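Local coordinates for protein beta-galactosidase/beta-glucuronidase (Faecalibacterium prausnitzii L2-6, PDB 6MVF) that binds flavin mononucleotide and, as a family 2 glycoside hydrolase of the human gut microbiome, acts as a beta-glucuronidase, at residues F536-A541 with G550-G555; E490-W495 with G546-R551. One frame throughout, in Å; residues are numbered along the deposited sequence. Where two conformers were deposited one is given.

Interaction 1: residues F536-A541 with G550-G555; sequences FDFGCA and GRNNKG
A short two-stranded antiparallel ribbon pairs Phe538 with Asn552 and Gly539 with Arg551. Phe538 and Asn552 form the hydrogen-bonded pair: Phe538 N reaches Asn552 O at 3.1 Å, and Asn552 N returns to Phe538 O at 2.9 Å. The ladder continues with Cys540 N to Gly550 O, 2.9 Å, as the chain turns its corner at Gly550. On the Phe538 side of the ribbon, Asn552 CB lies over one face of the ring, 3.6 Å from its centroid, in a CH-pi contact. With Asn552 CG anti to its own backbone N (chi1 -172°), the amide lies nearly flat against the ring, planes 13° apart, and its ND2 is hydrogen-bonded to Asp152. The ribbon belongs to the long excursion between strand 529-532, the last of the TIM barrel, and helix 566-575. Beyond the ladder, Asn552 OD1 accepts from Lys554 N at 3.1 Å in an Asx turn; just past it Gly555 N donates to Asp537 OD1 at 3.0 Å. That carboxylate oxygen also takes a salt bridge from Lys565. The Asn553 amide stands almost perpendicular to the Asp537 carboxylate; Asn264 ND2 of the second subunit makes weak hydrogen bonds to both Asn553 OD1 and Asp537 OD2.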
loop_
_atom_site.group_PDB
_atom_site.type_symbol
_atom_site.label_atom_id
_atom_site.label_comp_id
_atom_site.label_asym_id
_atom_site.label_seq_id
_atom_site.Cartn_x
_atom_site.Cartn_y
_atom_site.Cartn_z
ATOM N N PHE A 536 16.696 -17.210 -19.964
ATOM C CA PHE A 536 17.107 -17.757 -18.686
ATOM C C PHE A 536 17.466 -19.218 -18.878
ATOM O O PHE A 536 16.807 -19.916 -19.657
ATOM C CB PHE A 536 15.990 -17.667 -17.639
ATOM C CG PHE A 536 15.386 -16.318 -17.511
ATOM C CD1 PHE A 536 16.068 -15.295 -16.849
ATOM C CD2 PHE A 536 14.137 -16.061 -18.039
ATOM C CE1 PHE A 536 15.504 -14.026 -16.729
ATOM C CE2 PHE A 536 13.557 -14.787 -17.925
ATOM C CZ PHE A 536 14.238 -13.770 -17.278
ATOM N N ASP A 537 18.515 -19.674 -18.174
ATOM C CA ASP A 537 18.649 -21.091 -17.887
ATOM C C ASP A 537 17.287 -21.647 -17.461
ATOM O O ASP A 537 16.494 -20.960 -16.810
ATOM C CB ASP A 537 19.677 -21.314 -16.774
ATOM C CG ASP A 537 21.042 -20.614 -17.029
ATOM O OD1 ASP A 537 21.504 -20.497 -18.180
ATOM O OD2 ASP A 537 21.678 -20.194 -16.031
ATOM N N PHE A 538 16.986 -22.882 -17.849
ATOM C CA PHE A 538 15.700 -23.471 -17.484
ATOM C C PHE A 538 15.911 -24.951 -17.182
ATOM O O PHE A 538 16.966 -25.516 -17.497
ATOM C CB PHE A 538 14.640 -23.238 -18.585
ATOM C CG PHE A 538 15.010 -23.811 -19.948
ATOM C CD1 PHE A 538 15.758 -23.081 -20.846
ATOM C CD2 PHE A 538 14.588 -25.071 -20.327
ATOM C CE1 PHE A 538 16.091 -23.592 -22.086
ATOM C CE2 PHE A 538 14.901 -25.574 -21.570
ATOM C CZ PHE A 538 15.655 -24.838 -22.448
ATOM N N GLY A 539 14.903 -25.583 -16.582
ATOM C CA GLY A 539 15.038 -26.951 -16.096
ATOM C C GLY A 539 14.769 -28.025 -17.146
ATOM O O GLY A 539 13.736 -28.005 -17.823
ATOM N N CYS A 540 15.723 -28.940 -17.310
ATOM C CA CYS A 540 15.491 -30.149 -18.109
ATOM C C CYS A 540 16.093 -31.344 -17.385
ATOM O O CYS A 540 17.315 -31.524 -17.389
ATOM C CB CYS A 540 16.059 -30.055 -19.526
ATOM S SG CYS A 540 15.405 -31.434 -20.580
ATOM N N ALA A 541 15.222 -32.172 -16.802
ATOM C CA ALA A 541 15.658 -33.296 -15.968
ATOM C C ALA A 541 16.661 -34.217 -16.663
ATOM O O ALA A 541 17.558 -34.754 -15.999
ATOM C CB ALA A 541 14.447 -34.107 -15.510
ATOM N N GLY A 550 20.608 -31.422 -14.882
ATOM C CA GLY A 550 19.238 -30.956 -14.776
ATOM C C GLY A 550 18.883 -29.673 -15.506
ATOM O O GLY A 550 17.765 -29.167 -15.323
ATOM N N ARG A 551 19.771 -29.137 -16.341
ATOM C CA ARG A 551 19.611 -27.763 -16.788
ATOM C C ARG A 551 19.975 -27.600 -18.252
ATOM O O ARG A 551 20.917 -28.222 -18.748
ATOM C CB ARG A 551 20.490 -26.797 -15.966
ATOM C CG ARG A 551 20.324 -26.907 -14.459
ATOM C CD ARG A 551 18.998 -26.374 -14.023
ATOM N NE ARG A 551 18.797 -26.624 -12.599
ATOM C CZ ARG A 551 19.369 -25.941 -11.612
ATOM N NH1 ARG A 551 20.191 -24.935 -11.872
ATOM N NH2 ARG A 551 19.121 -26.277 -10.355
ATOM N N ASN A 552 19.238 -26.727 -18.924
ATOM C CA ASN A 552 19.752 -26.031 -20.093
ATOM C C ASN A 552 20.351 -24.704 -19.621
ATOM O O ASN A 552 19.660 -23.896 -18.988
ATOM C CB ASN A 552 18.643 -25.821 -21.117
ATOM C CG ASN A 552 19.160 -25.282 -22.438
ATOM O OD1 ASN A 552 19.700 -24.185 -22.496
ATOM N ND2 ASN A 552 18.976 -26.047 -23.514
ATOM N N ASN A 553 21.640 -24.503 -19.879
ATOM C CA ASN A 553 22.361 -23.332 -19.398
ATOM C C ASN A 553 22.754 -22.394 -20.537
ATOM O O ASN A 553 23.817 -21.765 -20.517
ATOM C CB ASN A 553 23.589 -23.744 -18.587
ATOM C CG ASN A 553 23.225 -24.269 -17.193
ATOM O OD1 ASN A 553 22.533 -23.602 -16.406
ATOM N ND2 ASN A 553 23.683 -25.474 -16.893
ATOM N N LYS A 554 21.876 -22.272 -21.534
ATOM C CA LYS A 554 22.054 -21.341 -22.638
ATOM C C LYS A 554 21.470 -19.966 -22.326
ATOM O O LYS A 554 21.285 -19.160 -23.249
ATOM C CB LYS A 554 21.437 -21.904 -23.930
ATOM C CG LYS A 554 21.978 -23.256 -24.334
ATOM C CD LYS A 554 21.792 -23.543 -25.829
ATOM C CE LYS A 554 22.252 -24.971 -26.193
ATOM N NZ LYS A 554 21.324 -26.030 -25.638
ATOM N N GLY A 555 21.209 -19.678 -21.045
ATOM C CA GLY A 555 20.577 -18.424 -20.678
ATOM C C GLY A 555 21.520 -17.238 -20.777
ATOM O O GLY A 555 22.739 -17.353 -20.649
#

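Interaction 2: residues E490-W495 with G546-R551; sequences EGIINW and GGVKGR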
loop_
_atom_site.group_PDB
_atom_site.type_symbol
_atom_site.label_atom_id
_atom_site.label_comp_id
_atom_site.label_asym_id
_atom_site.label_seq_id
_atom_site.Cartn_x
_atom_site.Cartn_y
_atom_site.Cartn_z
ATOM N N GLU A 490 25.860 -22.672 -24.709
ATOM C CA GLU A 490 25.886 -22.831 -23.267
ATOM C C GLU A 490 26.954 -21.945 -22.667
ATOM O O GLU A 490 27.984 -21.674 -23.284
ATOM C CB GLU A 490 26.143 -24.279 -22.866
ATOM C CG GLU A 490 25.104 -25.240 -23.432
ATOM C CD GLU A 490 24.039 -25.580 -22.429
ATOM O OE1 GLU A 490 24.292 -25.284 -21.233
ATOM O OE2 GLU A 490 22.975 -26.132 -22.841
ATOM N N GLY A 491 26.674 -21.472 -21.460
ATOM C CA GLY A 491 27.584 -20.705 -20.644
ATOM C C GLY A 491 27.357 -21.067 -19.187
ATOM O O GLY A 491 26.262 -20.882 -18.639
ATOM N N ILE A 492 28.385 -21.621 -18.558
ATOM C CA ILE A 492 28.336 -22.015 -17.159
ATOM C C ILE A 492 29.371 -21.153 -16.449
ATOM O O ILE A 492 30.561 -21.226 -16.767
ATOM C CB ILE A 492 28.583 -23.523 -17.010
ATOM C CG1 ILE A 492 27.470 -24.251 -17.788
ATOM C CG2 ILE A 492 28.612 -23.937 -15.558
ATOM C CD1 ILE A 492 27.457 -25.749 -17.683
ATOM N N ILE A 493 28.920 -20.275 -15.544
ATOM C CA ILE A 493 29.741 -19.098 -15.235
ATOM C C ILE A 493 30.838 -19.365 -14.201
ATOM O O ILE A 493 31.574 -18.447 -13.830
ATOM C CB ILE A 493 28.887 -17.884 -14.800
ATOM C CG1 ILE A 493 27.930 -18.215 -13.654
ATOM C CG2 ILE A 493 28.123 -17.322 -15.962
ATOM C CD1 ILE A 493 27.014 -17.069 -13.286
ATOM N N ASN A 494 31.001 -20.606 -13.755
ATOM C CA ASN A 494 32.220 -20.925 -13.017
ATOM C C ASN A 494 33.389 -21.371 -13.909
ATOM O O ASN A 494 34.532 -21.358 -13.426
ATOM C CB ASN A 494 31.942 -21.990 -11.946
ATOM C CG ASN A 494 31.519 -23.316 -12.532
ATOM O OD1 ASN A 494 30.373 -23.480 -12.931
ATOM N ND2 ASN A 494 32.445 -24.278 -12.582
ATOM N N TRP A 495 33.151 -21.740 -15.191
ATOM C CA TRP A 495 34.232 -22.070 -16.130
ATOM C C TRP A 495 34.705 -20.819 -16.865
ATOM O O TRP A 495 33.885 -20.030 -17.350
ATOM C CB TRP A 495 33.799 -23.118 -17.163
ATOM C CG TRP A 495 33.091 -24.309 -16.616
ATOM C CD1 TRP A 495 31.892 -24.803 -17.036
ATOM C CD2 TRP A 495 33.527 -25.167 -15.547
ATOM N NE1 TRP A 495 31.546 -25.913 -16.288
ATOM C CE2 TRP A 495 32.532 -26.154 -15.369
ATOM C CE3 TRP A 495 34.658 -25.194 -14.724
ATOM C CZ2 TRP A 495 32.631 -27.146 -14.410
ATOM C CZ3 TRP A 495 34.754 -26.175 -13.766
ATOM C CH2 TRP A 495 33.753 -27.140 -13.614
ATOM N N GLY A 546 28.698 -30.295 -19.064
ATOM C CA GLY A 546 29.355 -29.119 -18.534
ATOM C C GLY A 546 29.524 -29.114 -17.028
ATOM O O GLY A 546 29.769 -28.054 -16.447
ATOM N N GLY A 547 29.425 -30.274 -16.375
ATOM C CA GLY A 547 29.555 -30.347 -14.934
ATOM C C GLY A 547 28.316 -29.937 -14.171
ATOM O O GLY A 547 28.402 -29.645 -12.977
ATOM N N VAL A 548 27.165 -29.885 -14.831
ATOM C CA VAL A 548 25.900 -29.512 -14.217
ATOM C C VAL A 548 24.857 -30.493 -14.704
ATOM O O VAL A 548 24.839 -30.845 -15.889
ATOM C CB VAL A 548 25.484 -28.070 -14.583
ATOM C CG1 VAL A 548 24.096 -27.749 -14.043
ATOM C CG2 VAL A 548 26.526 -27.062 -14.092
ATOM N N LYS A 549 23.990 -30.938 -13.800
ATOM C CA LYS A 549 22.884 -31.815 -14.144
ATOM C C LYS A 549 21.566 -31.060 -14.027
ATOM O O LYS A 549 21.420 -30.171 -13.186
ATOM C CB LYS A 549 22.855 -33.041 -13.230
ATOM C CG LYS A 549 24.040 -33.946 -13.363
ATOM C CD LYS A 549 24.335 -34.622 -12.049
ATOM C CE LYS A 549 24.886 -36.002 -12.273
ATOM N NZ LYS A 549 23.888 -36.787 -13.040
ATOM N N GLY A 550 20.608 -31.422 -14.882
ATOM C CA GLY A 550 19.238 -30.956 -14.776
ATOM C C GLY A 550 18.883 -29.673 -15.506
ATOM O O GLY A 550 17.765 -29.167 -15.323
ATOM N N ARG A 551 19.771 -29.137 -16.341
ATOM C CA ARG A 551 19.611 -27.763 -16.788
ATOM C C ARG A 551 19.975 -27.600 -18.252
ATOM O O ARG A 551 20.917 -28.222 -18.748
ATOM C CB ARG A 551 20.490 -26.797 -15.966
ATOM C CG ARG A 551 20.324 -26.907 -14.459
ATOM C CD ARG A 551 18.998 -26.374 -14.023
ATOM N NE ARG A 551 18.797 -26.624 -12.599
ATOM C CZ ARG A 551 19.369 -25.941 -11.612
ATOM N NH1 ARG A 551 20.191 -24.935 -11.872
ATOM N NH2 ARG A 551 19.121 -26.277 -10.355
HETATM O O HOH W 1 23.093 -28.243 -21.093
#
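Trp495 meets Gly546 edge-on: the indole N-H points at the backbone carbonyl, with NE1 2.8 Å from Gly546 O and an N-H...O angle of 153°. The oxygen lies close to the indole plane, while NE1 is tilted 29° from the plane of the Gly546 carbonyl. The benzo side of the same edge runs on to Gly547, whose CA is 4.5 Å from Trp495 CZ2. Beside this bond Ile492 extends toward the same peptide, its CD1 3.5 Å from Gly546 O. Its CG1 is anti to the carbonyl carbon and the chain is then extended (chi2 -175°), which carries the terminal methyl across. There it meets Val548: Ile492 CD1 is 3.9 Å and Ile492 CG2 4.0 Å from Val548 CG2, so one valine methyl touches both branches of the isoleucine as the two side chains slide past each other in opposite directions. Gly546 and Gly547 form the tight turn of the hairpin 543-545/548-549, both with positive phi, consistent with a type I' turn. Across from it, 490-495 is loop after barrel strand 482-487; a type I turn from Ile492 to Trp495, closed by Trp495 N to Ile492 O, presents both side chains to the hairpin. Asn494 ND2 lies over one face of the indole, toward its rim. At the other end a water lies 2.7 Å from Glu490 OE2 and 3.2 Å from Arg551 O, placed to donate to either. Asn263 of the second subunit packs on both Ile492 and Val548, and its ND2 is hydrogen-bonded to Asn494 OD1.

How the interactions relate
Both interactions hold parts of the same excursion after the last barrel strand. They share Gly550 and Arg551, and their centres lie about 9 Å apart. Interaction 1 is fully buried and mostly a backbone ladder within the excursion itself, whereas interaction 2, partly buried and farther from the centre of the chain, ties the excursion's hairpin tip to the loop after strand 482-487 through one indole bond, a few methyl contacts and a water. Asn553 joins the two, its backbone O and N probably hydrogen-bonded to Gly491 N and, weakly, Glu490 OE1. The second subunit touches both: its Glu265 forms a salt bridge with Arg551, and its Asn264 reaches Asp537 weakly and Ile493 and Gly491 more firmly.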